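Long-range contact in epimerase family protein SDR39U1 (Homo sapiens, PDB 4B4O), which is a putative NADP-dependent oxidoreductase of the short-chain dehydrogenase/reductase family that binds NADPH: residues Y112-T117 with E263-I268. The protein carries 3 engineered substitutions. Sequence-based numbering, arbitrary orientation.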
ATOM      1  N   TYR A 112       7.817  -7.157  -7.931  1.00 15.49           N
ATOM      2  CA  TYR A 112       7.761  -7.854  -9.215  1.00 15.96           C
ATOM      3  C   TYR A 112       8.348  -7.000 -10.349  1.00 16.70           C
ATOM      4  O   TYR A 112       8.049  -5.817 -10.474  1.00 16.52           O
ATOM      5  CB  TYR A 112       6.323  -8.270  -9.556  1.00 15.28           C
ATOM      6  CG  TYR A 112       5.608  -8.958  -8.419  1.00 14.71           C
ATOM      7  CD1 TYR A 112       6.029 -10.186  -7.940  1.00 15.24           C
ATOM      8  CD2 TYR A 112       4.505  -8.365  -7.817  1.00 13.88           C
ATOM      9  CE1 TYR A 112       5.375 -10.800  -6.889  1.00 14.99           C
ATOM     10  CE2 TYR A 112       3.834  -8.980  -6.766  1.00 13.57           C
ATOM     11  CZ  TYR A 112       4.275 -10.194  -6.306  1.00 14.14           C
ATOM     12  OH  TYR A 112       3.591 -10.798  -5.279  1.00 14.09           O
ATOM     13  N   GLN A 113       9.211  -7.621 -11.135  1.00 17.77           N
ATOM     14  CA  GLN A 113       9.928  -6.954 -12.196  1.00 18.84           C
ATOM     15  C   GLN A 113       8.941  -6.359 -13.219  1.00 18.65           C
ATOM     16  O   GLN A 113       8.172  -7.077 -13.838  1.00 18.48           O
ATOM     17  CB  GLN A 113      10.886  -7.969 -12.836  1.00 20.13           C
ATOM     18  CG  GLN A 113      11.528  -7.625 -14.175  1.00 21.53           C
ATOM     19  CD  GLN A 113      12.596  -6.539 -14.120  1.00 22.56           C
ATOM     20  OE1 GLN A 113      13.770  -6.783 -13.700  1.00 23.56           O
ATOM     21  NE2 GLN A 113      12.226  -5.341 -14.623  1.00 22.64           N
ATOM     22  N   PRO A 114       8.969  -5.032 -13.396  1.00 18.90           N
ATOM     23  CA  PRO A 114       8.127  -4.441 -14.429  1.00 19.10           C
ATOM     24  C   PRO A 114       8.438  -5.018 -15.794  1.00 20.26           C
ATOM     25  O   PRO A 114       9.599  -5.277 -16.109  1.00 21.38           O
ATOM     26  CB  PRO A 114       8.503  -2.965 -14.384  1.00 19.77           C
ATOM     27  CG  PRO A 114       8.986  -2.747 -12.995  1.00 19.24           C
ATOM     28  CD  PRO A 114       9.744  -4.003 -12.675  1.00 19.27           C
ATOM     29  N   SER A 115       7.382  -5.205 -16.582  1.00 20.15           N
ATOM     30  CA  SER A 115       7.433  -5.961 -17.826  1.00 21.18           C
ATOM     31  C   SER A 115       6.135  -5.753 -18.596  1.00 21.16           C
ATOM     32  O   SER A 115       5.079  -5.595 -18.017  1.00 20.09           O
ATOM     33  CB  SER A 115       7.612  -7.454 -17.537  1.00 20.95           C
ATOM     34  OG  SER A 115       7.417  -8.243 -18.705  1.00 21.92           O
ATOM     35  N   LEU A 116       6.234  -5.742 -19.911  1.00 22.56           N
ATOM     36  CA  LEU A 116       5.066  -5.592 -20.743  1.00 22.89           C
ATOM     37  C   LEU A 116       4.437  -6.952 -21.074  1.00 22.80           C
ATOM     38  O   LEU A 116       3.328  -7.012 -21.612  1.00 23.00           O
ATOM     39  CB  LEU A 116       5.434  -4.824 -22.025  1.00 24.75           C
ATOM     40  CG  LEU A 116       5.657  -3.319 -21.831  1.00 25.17           C
ATOM     41  CD1 LEU A 116       6.417  -2.741 -23.031  1.00 27.37           C
ATOM     42  CD2 LEU A 116       4.319  -2.614 -21.584  1.00 24.55           C
ATOM     43  N   THR A 117       5.164  -8.029 -20.779  1.00 22.78           N
ATOM     44  CA  THR A 117       4.747  -9.382 -21.147  1.00 23.11           C
ATOM     45  C   THR A 117       4.525 -10.313 -19.940  1.00 21.95           C
ATOM     46  O   THR A 117       3.712 -11.212 -20.024  1.00 21.99           O
ATOM     47  CB  THR A 117       5.798 -10.022 -22.081  1.00 24.75           C
ATOM     48  OG1 THR A 117       7.041 -10.158 -21.367  1.00 24.67           O
ATOM     49  CG2 THR A 117       5.998  -9.161 -23.368  1.00 26.26           C
ATOM     50  N   GLU A 263       6.348   2.550 -15.907  1.00 16.62           N
ATOM     51  CA  GLU A 263       6.352   1.116 -16.134  1.00 17.00           C
ATOM     52  C   GLU A 263       5.403   0.426 -15.178  1.00 15.82           C
ATOM     53  O   GLU A 263       4.817   1.061 -14.301  1.00 14.85           O
ATOM     54  CB  GLU A 263       7.768   0.562 -15.971  1.00 18.46           C
ATOM     55  CG  GLU A 263       8.829   1.282 -16.791  1.00 19.92           C
ATOM     56  CD  GLU A 263      10.181   0.599 -16.729  1.00 21.79           C
ATOM     57  OE1 GLU A 263      10.228  -0.625 -16.941  1.00 22.48           O
ATOM     58  OE2 GLU A 263      11.190   1.287 -16.461  1.00 22.77           O
ATOM     59  N   GLY A 264       5.246  -0.879 -15.355  1.00 16.11           N
ATOM     60  CA  GLY A 264       4.282  -1.644 -14.584  1.00 15.17           C
ATOM     61  C   GLY A 264       4.399  -3.154 -14.621  1.00 15.82           C
ATOM     62  O   GLY A 264       5.081  -3.725 -15.457  1.00 17.15           O
ATOM     63  N   GLN A 265       3.711  -3.777 -13.669  1.00 15.07           N
ATOM     64  CA  GLN A 265       3.701  -5.228 -13.476  1.00 15.64           C
ATOM     65  C   GLN A 265       2.267  -5.698 -13.634  1.00 14.86           C
ATOM     66  O   GLN A 265       1.349  -5.110 -13.028  1.00 13.74           O
ATOM     67  CB  GLN A 265       4.083  -5.611 -12.035  1.00 15.65           C
ATOM     68  CG  GLN A 265       5.289  -4.942 -11.405  1.00 16.34           C
ATOM     69  CD  GLN A 265       5.051  -3.546 -10.880  1.00 15.47           C
ATOM     70  OE1 GLN A 265       3.955  -3.008 -10.959  1.00 14.32           O
ATOM     71  NE2 GLN A 265       6.104  -2.956 -10.305  1.00 16.32           N
ATOM     72  N   LYS A 266       2.054  -6.783 -14.365  1.00 15.69           N
ATOM     73  CA  LYS A 266       0.739  -7.420 -14.366  1.00 15.24           C
ATOM     74  C   LYS A 266       0.670  -8.353 -13.159  1.00 15.07           C
ATOM     75  O   LYS A 266       1.383  -9.354 -13.093  1.00 16.15           O
ATOM     76  CB  LYS A 266       0.527  -8.158 -15.683  1.00 16.53           C
ATOM     77  CG  LYS A 266      -0.667  -9.104 -15.751  1.00 16.64           C
ATOM     78  CD  LYS A 266      -2.018  -8.445 -15.483  1.00 15.50           C
ATOM     79  CE  LYS A 266      -3.201  -9.400 -15.799  1.00 16.10           C
ATOM     80  NZ  LYS A 266      -3.108 -10.297 -17.014  1.00 17.93           N
ATOM     81  N   VAL A 267      -0.149  -8.010 -12.172  1.00 13.98           N
ATOM     82  CA  VAL A 267      -0.172  -8.755 -10.926  1.00 13.97           C
ATOM     83  C   VAL A 267      -1.551  -9.377 -10.722  1.00 13.61           C
ATOM     84  O   VAL A 267      -2.550  -8.669 -10.660  1.00 12.87           O
ATOM     85  CB  VAL A 267       0.227  -7.879  -9.706  1.00 13.52           C
ATOM     86  CG1 VAL A 267       0.232  -8.717  -8.437  1.00 13.91           C
ATOM     87  CG2 VAL A 267       1.616  -7.266  -9.907  1.00 14.13           C
ATOM     88  N   ILE A 268      -1.568 -10.698 -10.511  1.00 14.34           N
ATOM     89  CA  ILE A 268      -2.777 -11.429 -10.145  1.00 14.24           C
ATOM     90  C   ILE A 268      -2.864 -11.672  -8.628  1.00 14.10           C
ATOM     91  O   ILE A 268      -1.904 -12.102  -7.997  1.00 14.74           O
ATOM     92  CB  ILE A 268      -2.819 -12.765 -10.869  1.00 15.39           C
ATOM     93  CG1 ILE A 268      -2.783 -12.509 -12.373  1.00 15.92           C
ATOM     94  CG2 ILE A 268      -4.043 -13.544 -10.450  1.00 15.44           C
ATOM     95  CD1 ILE A 268      -2.413 -13.749 -13.181  1.00 17.58           C
TER
HETATM   96  O   HOH W   1       4.149  -7.628 -16.163  1.00  2.00           O
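A loop-on-loop contact joins the Rossmann-type nucleotide-binding part of this SDR-family protein to its C-terminal region, away from the residues that bind NADP. Its one strong direct hydrogen bond runs from Ser115 N to Gly264 O, 3.0 Å long and nearly straight (165° at the hydrogen), with the donor in the carbonyl plane. The same oxygen receives a CA-H...O contact from Pro114. A water bridges the same serine to Lys266, donating to Ser115 O and accepting from Lys266 N. Ser115 OG accepts from Thr117 N, an ST turn, and is also hydrogen-bonded to Ala118 N.

Gln265 fills the angle between Tyr112 and Pro114. Its CG lies anti to its own carbonyl carbon, and a bend at chi2 (79°) brings NE2 round to Tyr112 O at 3.5 Å, a weak bond. NE2 also lies 3.9 Å from Pro114 CG, the two side chains running alongside each other in the same direction. An alanine here would remove the amide and CG, and would probably loosen the seating of the Tyr112 carbonyl and Pro114 ring. Farther along, Val267 crosses the Tyr112 side chain at about a right angle, CG2 meeting CD2 at 3.7 Å.

Backbone hydrogen bonds between Tyr120 and both Lys266 and Ile268 continue the association beyond segment 112-117. The contact thus ties the loop between strand 102-108 and helix 131-143 to the link between helices 255-262 and 270-274, with Tyr112 OH hydrogen-bonded to Arg156 of strand 151-161 and Asn216 of strand 213-217.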